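Local atomic coordinates of metallophosphoesterase (Sphaerobacter thermophilus, PDB entry 3RQZ), a protein that probably acts as a phosphatase of the metallophosphoesterase superfamily, holding two zinc ions in its active site. Residues A14-L19 with V49-V54; G36-Y41 with Q99-L104; G118-R121 with Y127-N130; R132-N137 with R183-P188; S202-E207 with Q211-H216. One frame throughout, in Å; residues are numbered along the deposited sequence. Where two conformers were deposited one is given.

Contact 1. Residues A14-L19 with V49-V54; sequences ANLVAL and VELVRV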
# COMPACT_ATOMS: atom_id res chain seq x y z
N ALA A 14 -4.08 6.56 -5.95
CA ALA A 14 -5.00 7.15 -6.89
C ALA A 14 -4.87 6.55 -8.30
O ALA A 14 -5.28 7.16 -9.29
CB ALA A 14 -4.79 8.71 -6.89
N ASN A 15 -4.33 5.34 -8.39
CA ASN A 15 -4.17 4.65 -9.66
C ASN A 15 -5.34 3.65 -9.82
O ASN A 15 -5.23 2.47 -9.47
CB ASN A 15 -2.79 3.98 -9.74
CG ASN A 15 -2.43 3.49 -11.15
OD1 ASN A 15 -3.29 3.24 -12.01
ND2 ASN A 15 -1.13 3.37 -11.39
N LEU A 16 -6.46 4.16 -10.32
CA LEU A 16 -7.71 3.41 -10.44
C LEU A 16 -7.56 2.26 -11.41
O LEU A 16 -8.04 1.16 -11.15
CB LEU A 16 -8.87 4.33 -10.90
CG LEU A 16 -10.27 3.69 -11.13
CD1 LEU A 16 -10.78 3.02 -9.87
CD2 LEU A 16 -11.25 4.72 -11.62
N VAL A 17 -6.84 2.49 -12.51
CA VAL A 17 -6.66 1.44 -13.51
C VAL A 17 -5.90 0.26 -12.86
O VAL A 17 -6.28 -0.89 -13.03
CB VAL A 17 -5.94 1.97 -14.75
CG1 VAL A 17 -5.69 0.87 -15.78
CG2 VAL A 17 -6.76 3.13 -15.37
N ALA A 18 -4.83 0.56 -12.11
CA ALA A 18 -4.05 -0.49 -11.47
C ALA A 18 -4.89 -1.18 -10.38
O ALA A 18 -4.86 -2.39 -10.26
CB ALA A 18 -2.74 0.08 -10.87
N LEU A 19 -5.66 -0.41 -9.62
CA LEU A 19 -6.55 -1.00 -8.61
C LEU A 19 -7.61 -1.95 -9.23
O LEU A 19 -7.82 -3.06 -8.74
CB LEU A 19 -7.22 0.09 -7.75
CG LEU A 19 -8.10 -0.41 -6.60
CD1 LEU A 19 -7.34 -1.38 -5.65
CD2 LEU A 19 -8.67 0.78 -5.79
N VAL A 49 -10.53 6.29 -3.20
CA VAL A 49 -11.05 6.36 -1.84
C VAL A 49 -12.43 5.70 -1.75
O VAL A 49 -12.73 4.97 -0.80
CB VAL A 49 -11.15 7.84 -1.31
CG1 VAL A 49 -11.97 7.92 -0.01
CG2 VAL A 49 -9.78 8.41 -1.10
N GLU A 50 -13.29 5.99 -2.72
CA GLU A 50 -14.65 5.43 -2.71
C GLU A 50 -14.62 3.91 -2.72
O GLU A 50 -15.34 3.26 -1.93
CB GLU A 50 -15.49 6.00 -3.86
CG GLU A 50 -15.76 7.50 -3.67
CD GLU A 50 -16.25 8.21 -4.93
OE1 GLU A 50 -16.68 7.52 -5.87
OE2 GLU A 50 -16.23 9.46 -4.96
N LEU A 51 -13.75 3.34 -3.55
CA LEU A 51 -13.59 1.89 -3.63
C LEU A 51 -13.04 1.24 -2.37
O LEU A 51 -13.62 0.26 -1.86
CB LEU A 51 -12.63 1.53 -4.77
CG LEU A 51 -13.26 1.46 -6.14
CD1 LEU A 51 -12.19 1.19 -7.14
CD2 LEU A 51 -14.26 0.36 -6.16
N VAL A 52 -11.91 1.76 -1.89
CA VAL A 52 -11.29 1.24 -0.67
C VAL A 52 -12.25 1.31 0.54
O VAL A 52 -12.33 0.36 1.35
CB VAL A 52 -9.92 1.93 -0.36
CG1 VAL A 52 -9.43 1.57 1.08
CG2 VAL A 52 -8.87 1.49 -1.39
N ARG A 53 -12.98 2.42 0.66
CA ARG A 53 -13.96 2.58 1.74
C ARG A 53 -14.95 1.40 1.82
O ARG A 53 -15.16 0.82 2.92
CB ARG A 53 -14.74 3.89 1.58
CG ARG A 53 -15.85 4.07 2.61
CD ARG A 53 -16.45 5.47 2.52
NE ARG A 53 -17.22 5.76 3.72
CZ ARG A 53 -17.55 6.97 4.13
NH1 ARG A 53 -17.18 8.06 3.43
NH2 ARG A 53 -18.24 7.09 5.25
N VAL A 54 -15.54 1.06 0.67
CA VAL A 54 -16.56 0.01 0.60
C VAL A 54 -15.90 -1.38 0.77
O VAL A 54 -16.43 -2.25 1.48
CB VAL A 54 -17.35 0.07 -0.78
CG1 VAL A 54 -18.20 -1.18 -0.99
CG2 VAL A 54 -18.23 1.30 -0.83

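Contact 2. Residues G36-Y41 with Q99-L104; sequences GDIVGY and QYLESL. With ZN (zinc ion), chain D.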
# COMPACT_ATOMS: atom_id res chain seq x y z
N GLY A 36 -3.02 1.85 3.26
CA GLY A 36 -2.91 3.30 3.20
C GLY A 36 -2.23 3.81 1.95
O GLY A 36 -1.84 3.01 1.07
N ASP A 37 -2.07 5.14 1.87
CA ASP A 37 -1.69 5.81 0.63
C ASP A 37 -2.62 5.44 -0.54
O ASP A 37 -2.18 5.03 -1.61
CB ASP A 37 -0.21 5.57 0.28
CG ASP A 37 0.73 6.50 1.02
OD1 ASP A 37 0.29 7.32 1.86
OD2 ASP A 37 1.94 6.41 0.79
N ILE A 38 -3.92 5.62 -0.29
CA ILE A 38 -4.95 5.53 -1.29
C ILE A 38 -4.83 6.67 -2.33
O ILE A 38 -5.20 6.50 -3.48
CB ILE A 38 -6.32 5.62 -0.61
CG1 ILE A 38 -6.39 4.64 0.59
CG2 ILE A 38 -7.42 5.33 -1.57
CD1 ILE A 38 -7.69 4.76 1.45
N VAL A 39 -4.34 7.84 -1.91
CA VAL A 39 -4.28 9.02 -2.78
C VAL A 39 -2.85 9.48 -2.89
O VAL A 39 -1.96 8.94 -2.20
CB VAL A 39 -5.18 10.20 -2.26
CG1 VAL A 39 -6.66 9.78 -2.11
CG2 VAL A 39 -4.63 10.74 -0.91
N GLY A 40 -2.64 10.50 -3.72
CA GLY A 40 -1.31 11.07 -3.96
C GLY A 40 -0.73 10.51 -5.24
O GLY A 40 -0.89 9.31 -5.52
N TYR A 41 -0.09 11.37 -6.04
CA TYR A 41 0.55 10.97 -7.31
C TYR A 41 -0.41 10.67 -8.47
O TYR A 41 -0.28 11.25 -9.54
CB TYR A 41 1.48 9.74 -7.14
CG TYR A 41 2.59 9.89 -6.13
CD1 TYR A 41 3.41 11.00 -6.13
CD2 TYR A 41 2.81 8.90 -5.17
CE1 TYR A 41 4.43 11.14 -5.21
CE2 TYR A 41 3.84 9.01 -4.23
CZ TYR A 41 4.64 10.14 -4.26
OH TYR A 41 5.66 10.29 -3.36
N GLN A 99 -13.75 12.98 5.26
CA GLN A 99 -14.26 12.34 6.49
C GLN A 99 -13.78 10.91 6.62
O GLN A 99 -13.44 10.44 7.71
CB GLN A 99 -15.79 12.37 6.53
CG GLN A 99 -16.39 13.75 6.76
CD GLN A 99 -17.90 13.74 6.53
OE1 GLN A 99 -18.52 12.70 6.58
NE2 GLN A 99 -18.48 14.91 6.25
N TYR A 100 -13.76 10.18 5.51
CA TYR A 100 -13.32 8.81 5.58
C TYR A 100 -11.83 8.71 5.97
O TYR A 100 -11.45 7.92 6.83
CB TYR A 100 -13.57 8.07 4.25
CG TYR A 100 -12.99 6.68 4.25
CD1 TYR A 100 -13.62 5.65 4.97
CD2 TYR A 100 -11.83 6.38 3.53
CE1 TYR A 100 -13.10 4.35 4.99
CE2 TYR A 100 -11.29 5.09 3.54
CZ TYR A 100 -11.94 4.07 4.28
OH TYR A 100 -11.43 2.79 4.29
N LEU A 101 -10.99 9.47 5.27
CA LEU A 101 -9.55 9.47 5.55
C LEU A 101 -9.27 9.91 6.98
O LEU A 101 -8.45 9.28 7.64
CB LEU A 101 -8.78 10.31 4.55
CG LEU A 101 -8.80 9.78 3.11
CD1 LEU A 101 -8.12 10.79 2.23
CD2 LEU A 101 -8.17 8.36 2.95
N GLU A 102 -9.98 10.95 7.45
CA GLU A 102 -9.86 11.41 8.83
C GLU A 102 -10.23 10.34 9.84
O GLU A 102 -9.76 10.37 10.99
CB GLU A 102 -10.71 12.67 9.06
CG GLU A 102 -10.12 13.91 8.37
CD GLU A 102 -11.11 15.09 8.22
OE1 GLU A 102 -12.22 15.05 8.80
OE2 GLU A 102 -10.76 16.07 7.51
N SER A 103 -11.06 9.38 9.43
CA SER A 103 -11.52 8.40 10.40
C SER A 103 -10.51 7.29 10.64
O SER A 103 -10.62 6.57 11.64
CB SER A 103 -12.87 7.82 9.97
OG SER A 103 -12.73 6.87 8.91
N LEU A 104 -9.53 7.15 9.73
CA LEU A 104 -8.70 5.95 9.69
C LEU A 104 -7.69 5.91 10.84
O LEU A 104 -7.09 6.93 11.17
CB LEU A 104 -8.01 5.75 8.33
CG LEU A 104 -8.90 5.62 7.08
CD1 LEU A 104 -8.03 5.29 5.85
CD2 LEU A 104 -9.97 4.52 7.23
ZN ZN D . 3.15 5.38 -0.77
O HOH W 1 4.77 7.21 -0.89

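Contact 3. Residues G118-R121 with Y127-N130; sequences GSPR and YIYN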
# COMPACT_ATOMS: atom_id res chain seq x y z
N GLY A 118 3.69 2.15 7.59
CA GLY A 118 5.16 2.28 7.54
C GLY A 118 5.83 1.26 8.44
O GLY A 118 6.36 0.25 7.98
N SER A 119 5.80 1.50 9.75
CA SER A 119 6.44 0.55 10.63
C SER A 119 5.73 0.52 11.98
O SER A 119 5.06 1.50 12.36
CB SER A 119 7.92 0.90 10.82
OG SER A 119 8.04 1.82 11.89
N PRO A 120 5.86 -0.59 12.73
CA PRO A 120 5.16 -0.54 14.02
C PRO A 120 5.79 0.43 15.04
O PRO A 120 5.11 0.85 16.00
CB PRO A 120 5.17 -2.00 14.50
CG PRO A 120 6.19 -2.68 13.69
CD PRO A 120 6.22 -1.98 12.37
N ARG A 121 7.05 0.85 14.84
CA ARG A 121 7.59 1.94 15.65
C ARG A 121 6.97 3.29 15.30
O ARG A 121 6.65 4.09 16.20
CB ARG A 121 9.12 2.08 15.52
CG ARG A 121 9.90 0.91 16.04
CD ARG A 121 11.31 1.35 16.39
NE ARG A 121 12.02 1.83 15.20
CZ ARG A 121 13.28 2.22 15.21
NH1 ARG A 121 13.84 2.66 14.09
NH2 ARG A 121 13.98 2.16 16.34
N TYR A 127 10.15 3.73 6.90
CA TYR A 127 10.32 2.69 5.87
C TYR A 127 11.04 1.49 6.46
O TYR A 127 11.97 1.64 7.25
CB TYR A 127 11.15 3.18 4.68
CG TYR A 127 10.61 4.38 3.94
CD1 TYR A 127 9.66 4.23 2.92
CD2 TYR A 127 11.07 5.66 4.24
CE1 TYR A 127 9.16 5.35 2.22
CE2 TYR A 127 10.60 6.78 3.56
CZ TYR A 127 9.65 6.61 2.54
OH TYR A 127 9.18 7.70 1.87
N ILE A 128 10.62 0.29 6.09
CA ILE A 128 11.37 -0.91 6.44
C ILE A 128 11.89 -1.56 5.16
O ILE A 128 11.10 -2.14 4.40
CB ILE A 128 10.52 -1.94 7.19
CG1 ILE A 128 9.85 -1.28 8.40
CG2 ILE A 128 11.41 -3.19 7.52
CD1 ILE A 128 9.00 -2.23 9.31
N TYR A 129 13.19 -1.46 4.91
CA TYR A 129 13.77 -2.06 3.70
C TYR A 129 15.10 -2.77 3.92
O TYR A 129 15.76 -3.19 2.95
CB TYR A 129 13.91 -1.03 2.56
CG TYR A 129 14.66 0.22 2.97
CD1 TYR A 129 16.06 0.22 3.09
CD2 TYR A 129 13.97 1.40 3.26
CE1 TYR A 129 16.75 1.36 3.46
CE2 TYR A 129 14.67 2.56 3.65
CZ TYR A 129 16.05 2.53 3.74
OH TYR A 129 16.75 3.65 4.13
N ASN A 130 15.52 -2.88 5.18
CA ASN A 130 16.74 -3.64 5.49
C ASN A 130 16.62 -4.37 6.84
O ASN A 130 15.64 -4.18 7.58
CB ASN A 130 18.01 -2.74 5.41
CG ASN A 130 17.98 -1.57 6.41
OD1 ASN A 130 17.27 -1.61 7.41
ND2 ASN A 130 18.74 -0.50 6.12
O HOH W 2 7.78 0.01 5.50

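Contact 4. Residues R132-N137 with R183-P188; sequences RIAALN and RYIINP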
# COMPACT_ATOMS: atom_id res chain seq x y z
N ARG A 132 18.48 -4.14 9.64
CA ARG A 132 18.70 -3.20 10.75
C ARG A 132 17.39 -2.63 11.29
O ARG A 132 17.10 -2.72 12.49
CB ARG A 132 19.61 -2.05 10.26
CG ARG A 132 20.24 -1.20 11.35
CD ARG A 132 21.25 -0.24 10.73
NE ARG A 132 21.85 -0.83 9.53
CZ ARG A 132 21.65 -0.40 8.30
NH1 ARG A 132 20.91 0.67 8.08
NH2 ARG A 132 22.23 -1.02 7.28
N ILE A 133 16.60 -2.06 10.39
CA ILE A 133 15.34 -1.42 10.73
C ILE A 133 14.31 -2.51 11.05
O ILE A 133 13.55 -2.37 11.99
CB ILE A 133 14.87 -0.35 9.68
CG1 ILE A 133 15.93 0.77 9.53
CG2 ILE A 133 13.49 0.21 10.02
CD1 ILE A 133 16.23 1.60 10.88
N ALA A 134 14.34 -3.62 10.32
CA ALA A 134 13.40 -4.73 10.62
C ALA A 134 13.61 -5.21 12.05
O ALA A 134 12.65 -5.39 12.82
CB ALA A 134 13.59 -5.91 9.64
N ALA A 135 14.88 -5.36 12.41
CA ALA A 135 15.29 -5.80 13.74
C ALA A 135 14.76 -4.89 14.84
O ALA A 135 14.29 -5.36 15.88
CB ALA A 135 16.86 -5.94 13.80
N LEU A 136 14.80 -3.58 14.60
CA LEU A 136 14.31 -2.61 15.57
C LEU A 136 12.77 -2.67 15.69
O LEU A 136 12.19 -2.16 16.65
CB LEU A 136 14.81 -1.20 15.20
CG LEU A 136 16.32 -0.94 15.38
CD1 LEU A 136 16.83 0.21 14.49
CD2 LEU A 136 16.74 -0.72 16.85
N ASN A 137 12.12 -3.30 14.72
CA ASN A 137 10.65 -3.29 14.62
C ASN A 137 9.95 -4.52 15.14
O ASN A 137 8.77 -4.46 15.52
CB ASN A 137 10.20 -2.92 13.20
CG ASN A 137 10.03 -1.44 13.03
OD1 ASN A 137 9.07 -0.86 13.53
ND2 ASN A 137 10.97 -0.79 12.33
N ARG A 183 8.04 -15.24 13.49
CA ARG A 183 7.30 -14.03 13.25
C ARG A 183 7.84 -13.38 11.98
O ARG A 183 9.02 -13.58 11.65
CB ARG A 183 7.51 -13.12 14.45
CG ARG A 183 7.18 -13.82 15.77
CD ARG A 183 7.62 -12.94 16.92
NE ARG A 183 6.79 -11.78 16.94
CZ ARG A 183 7.17 -10.54 17.22
NH1 ARG A 183 8.42 -10.24 17.55
NH2 ARG A 183 6.25 -9.61 17.18
N TYR A 184 6.99 -12.63 11.26
CA TYR A 184 7.33 -12.07 9.94
C TYR A 184 6.90 -10.62 9.83
O TYR A 184 5.85 -10.25 10.37
CB TYR A 184 6.63 -12.84 8.81
CG TYR A 184 7.33 -14.12 8.45
CD1 TYR A 184 8.38 -14.11 7.54
CD2 TYR A 184 6.96 -15.34 9.03
CE1 TYR A 184 9.06 -15.32 7.22
CE2 TYR A 184 7.62 -16.51 8.73
CZ TYR A 184 8.65 -16.48 7.81
OH TYR A 184 9.30 -17.65 7.50
N ILE A 185 7.68 -9.83 9.08
CA ILE A 185 7.24 -8.50 8.60
C ILE A 185 7.10 -8.72 7.10
O ILE A 185 8.00 -9.27 6.49
CB ILE A 185 8.28 -7.39 8.94
CG1 ILE A 185 8.33 -7.10 10.45
CG2 ILE A 185 8.00 -6.09 8.15
CD1 ILE A 185 9.44 -6.10 10.87
N ILE A 186 5.95 -8.33 6.53
CA ILE A 186 5.55 -8.65 5.16
C ILE A 186 4.99 -7.41 4.52
O ILE A 186 4.15 -6.74 5.12
CB ILE A 186 4.37 -9.72 5.16
CG1 ILE A 186 4.77 -11.03 5.85
CG2 ILE A 186 3.84 -9.98 3.74
CD1 ILE A 186 5.86 -11.71 5.19
N ASN A 187 5.44 -7.10 3.28
CA ASN A 187 5.01 -5.94 2.51
C ASN A 187 4.44 -6.45 1.17
O ASN A 187 5.11 -7.20 0.45
CB ASN A 187 6.23 -4.98 2.27
CG ASN A 187 5.84 -3.62 1.71
OD1 ASN A 187 4.94 -3.50 0.86
ND2 ASN A 187 6.57 -2.57 2.14
N PRO A 188 3.18 -6.10 0.86
CA PRO A 188 2.58 -6.54 -0.41
C PRO A 188 3.05 -5.76 -1.65
O PRO A 188 2.59 -6.05 -2.77
CB PRO A 188 1.09 -6.28 -0.17
CG PRO A 188 1.10 -5.01 0.68
CD PRO A 188 2.23 -5.32 1.67

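Contact 5. Residues S202-E207 with Q211-H216; sequences SYAIFE and QRVTFH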
# COMPACT_ATOMS: atom_id res chain seq x y z
N SER A 202 1.39 -4.62 -7.67
CA SER A 202 1.81 -5.63 -6.70
C SER A 202 0.76 -5.78 -5.61
O SER A 202 0.16 -4.79 -5.14
CB SER A 202 3.17 -5.23 -6.09
OG SER A 202 3.67 -6.25 -5.24
N TYR A 203 0.52 -7.02 -5.20
CA TYR A 203 -0.35 -7.26 -4.06
C TYR A 203 -0.02 -8.62 -3.46
O TYR A 203 0.78 -9.36 -4.05
CB TYR A 203 -1.83 -7.22 -4.48
CG TYR A 203 -2.28 -8.34 -5.44
CD1 TYR A 203 -2.13 -8.19 -6.82
CD2 TYR A 203 -2.90 -9.51 -4.96
CE1 TYR A 203 -2.59 -9.18 -7.71
CE2 TYR A 203 -3.34 -10.50 -5.82
CZ TYR A 203 -3.19 -10.33 -7.20
OH TYR A 203 -3.64 -11.31 -8.05
N ALA A 204 -0.60 -8.92 -2.28
CA ALA A 204 -0.48 -10.26 -1.71
C ALA A 204 -1.84 -10.87 -1.41
O ALA A 204 -2.86 -10.16 -1.26
CB ALA A 204 0.43 -10.27 -0.45
N ILE A 205 -1.84 -12.20 -1.35
CA ILE A 205 -2.98 -12.97 -0.89
C ILE A 205 -2.59 -13.72 0.37
O ILE A 205 -1.63 -14.53 0.37
CB ILE A 205 -3.45 -14.00 -1.94
CG1 ILE A 205 -3.92 -13.29 -3.22
CG2 ILE A 205 -4.56 -14.88 -1.37
CD1 ILE A 205 -5.22 -12.47 -3.05
N PHE A 206 -3.35 -13.49 1.44
CA PHE A 206 -3.05 -14.08 2.75
C PHE A 206 -4.15 -15.09 3.03
O PHE A 206 -5.34 -14.76 2.92
CB PHE A 206 -3.02 -12.95 3.79
CG PHE A 206 -2.80 -13.40 5.22
CD1 PHE A 206 -1.98 -14.48 5.54
CD2 PHE A 206 -3.41 -12.69 6.27
CE1 PHE A 206 -1.79 -14.90 6.89
CE2 PHE A 206 -3.23 -13.10 7.63
CZ PHE A 206 -2.40 -14.20 7.93
N GLU A 207 -3.74 -16.32 3.35
CA GLU A 207 -4.64 -17.39 3.74
C GLU A 207 -4.24 -17.86 5.14
O GLU A 207 -3.41 -18.76 5.28
CB GLU A 207 -4.56 -18.57 2.75
CG GLU A 207 -5.07 -18.19 1.37
CD GLU A 207 -4.68 -19.19 0.32
OE1 GLU A 207 -3.51 -19.21 -0.10
OE2 GLU A 207 -5.55 -19.96 -0.09
N GLN A 211 -1.78 -20.79 6.67
CA GLN A 211 -0.54 -20.11 7.11
C GLN A 211 0.39 -19.76 5.96
O GLN A 211 1.59 -20.05 6.00
CB GLN A 211 0.18 -20.92 8.18
CG GLN A 211 -0.70 -21.15 9.38
CD GLN A 211 -0.00 -21.92 10.45
OE1 GLN A 211 0.58 -21.33 11.36
NE2 GLN A 211 -0.05 -23.24 10.34
N ARG A 212 -0.18 -19.10 4.97
CA ARG A 212 0.47 -18.90 3.69
C ARG A 212 0.21 -17.47 3.21
O ARG A 212 -0.90 -16.95 3.36
CB ARG A 212 -0.10 -19.92 2.71
CG ARG A 212 0.19 -19.70 1.26
CD ARG A 212 -0.69 -20.60 0.41
NE ARG A 212 -0.47 -22.00 0.74
CZ ARG A 212 -1.37 -22.96 0.58
NH1 ARG A 212 -2.59 -22.68 0.13
NH2 ARG A 212 -1.06 -24.21 0.90
N VAL A 213 1.25 -16.84 2.66
CA VAL A 213 1.11 -15.55 1.95
C VAL A 213 1.66 -15.77 0.54
O VAL A 213 2.77 -16.30 0.38
CB VAL A 213 1.88 -14.41 2.65
CG1 VAL A 213 1.93 -13.12 1.78
CG2 VAL A 213 1.29 -14.12 4.03
N THR A 214 0.89 -15.41 -0.48
CA THR A 214 1.33 -15.54 -1.88
C THR A 214 1.43 -14.14 -2.51
O THR A 214 0.51 -13.31 -2.36
CB THR A 214 0.42 -16.46 -2.70
OG1 THR A 214 0.23 -17.69 -2.01
CG2 THR A 214 1.06 -16.77 -4.08
N PHE A 215 2.55 -13.87 -3.15
CA PHE A 215 2.81 -12.54 -3.72
C PHE A 215 2.50 -12.54 -5.21
O PHE A 215 2.88 -13.47 -5.91
CB PHE A 215 4.26 -12.11 -3.49
CG PHE A 215 4.63 -11.99 -2.04
CD1 PHE A 215 4.52 -10.75 -1.38
CD2 PHE A 215 5.09 -13.10 -1.32
CE1 PHE A 215 4.86 -10.61 -0.02
CE2 PHE A 215 5.45 -12.99 0.04
CZ PHE A 215 5.33 -11.74 0.69
N HIS A 216 1.82 -11.51 -5.67
CA HIS A 216 1.39 -11.47 -7.06
C HIS A 216 1.73 -10.15 -7.72
O HIS A 216 1.68 -9.12 -7.09
CB HIS A 216 -0.13 -11.68 -7.13
CG HIS A 216 -0.57 -13.07 -6.78
ND1 HIS A 216 -0.42 -14.13 -7.64
CD2 HIS A 216 -1.15 -13.57 -5.66
CE1 HIS A 216 -0.89 -15.23 -7.07
NE2 HIS A 216 -1.34 -14.91 -5.87
O HOH W 3 3.81 -8.81 -4.97
O HOH W 4 -1.67 -17.40 -0.01

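Contact 1. Residues A14-L19 with V49-V54
Two successive helices of the beta-alpha-beta part of the metallophosphoesterase fold meet where Leu16 and Leu19 of helix 16-26 touch Leu51 and Val52 of helix 45-55. One methyl group carries most of the contact: CD1 of Leu51 lies 3.6 Å from CD1 of Leu16 and 3.8 Å from CD2 of Leu19. It therefore touches two leucines about one helical turn apart. The Leu16 side chain approaches that of Leu51 crosswise, at about a right angle, whereas the side chains of Leu19 and Leu51 pass antiparallel to one another. Leu19 CG stands opposite the backbone N (chi1 -176°), which carries its CD2 branch out to the neighbouring helix. The same CD2 has a looser contact with CG2 of Val52, at 4.5 Å. The turn bearing the two leucines begins at the N-cap Asn15, whose OD1 accepts from Ala18 N over 3.1 Å, the donor standing well above the carbonyl plane. This amide also bonds to Gly192, Tyr220 and Thr225, which ties the helix start to helix 222-232. Helix 45-55 lies against helix 95-103 as well, with Val49 and Val52 touching Tyr100.

Contact 2. Residues G36-Y41 with Q99-L104
Ile38 reaches from the metal-binding loop that carries the Gly-Asp signature of the metallophosphoesterases to Tyr100, Leu101 and Leu104 at the end of helix 95-103. Its CB points toward that helix. From there the chain divides: CG2, opposite the backbone N, packs against Val49 N of helix 45-55 at 3.6 Å, while CG1 takes the other direction (chi1 -49°) and runs on extended to CD1. This terminal methyl makes the contact. It lies 3.9 Å from CD2 of Leu101, whose side chain runs counter to that of Ile38. It also meets CE2 of Tyr100 at 4.2 Å, arriving at the edge of the ring and near its plane. Leu104 touches CD1 more distantly through its own CD1, at 4.4 Å, and its CD2 covers one face of the Tyr100 ring. Asp37, the preceding residue, points the opposite way, and its OD2 binds a zinc ion at 2.2 Å together with Asp11, His13, His152 and a water. Asp37 is a ligand of the second zinc too, with His150, and its OD1 accepts from His65 N. One residue thus serves the metals while the next enters the apolar layer behind them. Gly36 has backbone angles that would press a CB against the preceding carbonyl. Tyr100 OH bonds to Ser60, and at its backbone end Tyr100 O accepts from both the hydroxyl and the N of Ser103, OG lying 2.7 Å away.

Contact 3. Residues G118-R121 with Y127-N130
Gly118 and Tyr127 bring two irregular segments of one loop together, their CA atoms 5.4 Å apart, before the backbones diverge. Ser119 itself is extended (phi -150°, psi 156°) before the chain turns at Pro120 and Arg121, and Ile128 in the other segment is extended too. A water bridges the backbones: it donates to Gly118 O and accepts from Ile128 N, with 2.9 Å to each atom, and so satisfies both buried polar groups. Beside this bridge the Ile128 side chain reaches across. Its CG1 branch stands opposite the carbonyl carbon (chi1 -53°) and continues extended, so that CD1 comes to rest 3.6 Å from CB of Ser119. CG1 itself passes 3.8 Å from Gly118 O. CD1 also meets Pro120 CD at 4.1 Å, the two side chains crossing at about a right angle. Ser119 thus gives its carbon to isoleucine, while its OG turns to Glu126 and His122 N. Were Ile128 cut back to an alanine, CG1 and CD1 would be lost, which is likely to open a gap beside Ser119 CB and Pro120 CD. The loop follows strand 113-116 and borders the metal site, since the Tyr127 ring stacks on the zinc ligand His150. Its far end leads into helix 131-137, which Asn130 OD1 caps at Ile133 N. Asn137, near the other end of that helix, touches Pro120 and Ile128 and accepts from Arg121 N, fastening both segments against the helix.

Contact 4. Residues R132-N137 with R183-P188
Ile185 sends its CG1 branch away from its own carbonyl carbon (chi1 -70°) and fully extended beyond it, which carries CD1 to Ala134 and Asn137. This is helix-on-sheet packing: helix 131-137 lies against strand 184-188 of the five-stranded sheet, one of the two sheets of the metallophosphoesterase sandwich. CD1 does all the touching from the strand. It sits 3.8 Å from the carbonyl O of Ala134, 4.0 Å from CB of Asn137 and 4.3 Å from CB of Ala134, so the methyl presses on the helix where the short side chain of Ala134 lets it approach the carbonyl. Ala134 also touches Ile157 of the adjoining strand 154-158, and Ile185 touches Phe138 just past the helix. Tyr184 and Ile186, either side of Ile185 in the strand, instead contact Leu177 of the other sheet. At the strand's start Arg183 forms a salt bridge with Glu159 and a cation-pi contact with Phe141. The Asn137 amide is held in place by polar partners, ND2 giving bonds to Glu126 and back to its own helix. In the latter, ND2 reaches Ile133 O over 3.0 Å with an N-H...O angle of 156°, standing 47° out of the carbonyl plane.

Contact 5. Residues S202-E207 with Q211-H216
Tyr203 and His216 face each other across the antiparallel hairpin of strands 201-207 and 212-218. His216 CB lies over one face of the tyrosine ring, a CH-pi contact 3.6 Å from the centroid, while Ile205 CD1 sits at the ring edge. The imidazole plane is turned 25° from the phenol but slid aside, barely overlapping it. On the opposite face of the sheet, Val213 CG1 covers one face of the Phe215 ring, and Arg212 O meets the edge of Phe206, whose CD1 also packs on Val213 CG2 at 3.6 Å. Tyr203 OH bonds to Asp25; with a leucine at Tyr203 the hydroxyl is gone, and Asp25 would probably lose this partner and His216 CB its ring face. Tyr203-His216, Ile205-Thr214 and Glu207-Arg212 are the hydrogen-bonded pairs, the central one having both bonds at 2.8 Å. Ser202 OG bonds to Pro188 O and also accepts from a water that donates to His216 O. Near the turn, the Glu207 and Arg212 chains run alongside one another in a salt bridge (OE1 to NH1, 3.6 Å). A G1 beta bulge sets two residues, Gln211 and Arg212, against Glu207, and Arg212 N reaches Glu207 O at 3.3 Å from 41° above the carbonyl plane.

In the fold
From the N terminus, contact 1 closes the loop from 14-19 to 49-54, and contact 2 opens within it at 36-41 and closes beyond it at 99-104, so the two cross. They also touch: Ala14 N is 2.7 Å from Ile38 O, a probable hydrogen bond. Contacts 3, 4 and 5 then follow in series. Contact 3 closes a short loop ahead of helix 131-137, and contact 4 a longer one from that helix to strand 184-188; the two adjoin through Asn137. Contact 5 is the final hairpin, in the six-stranded sheet, and meets contact 4 of the five-stranded sheet at Pro188 and Ser202. Contacts 1 and 4 lie on opposite sides of the chain's centre.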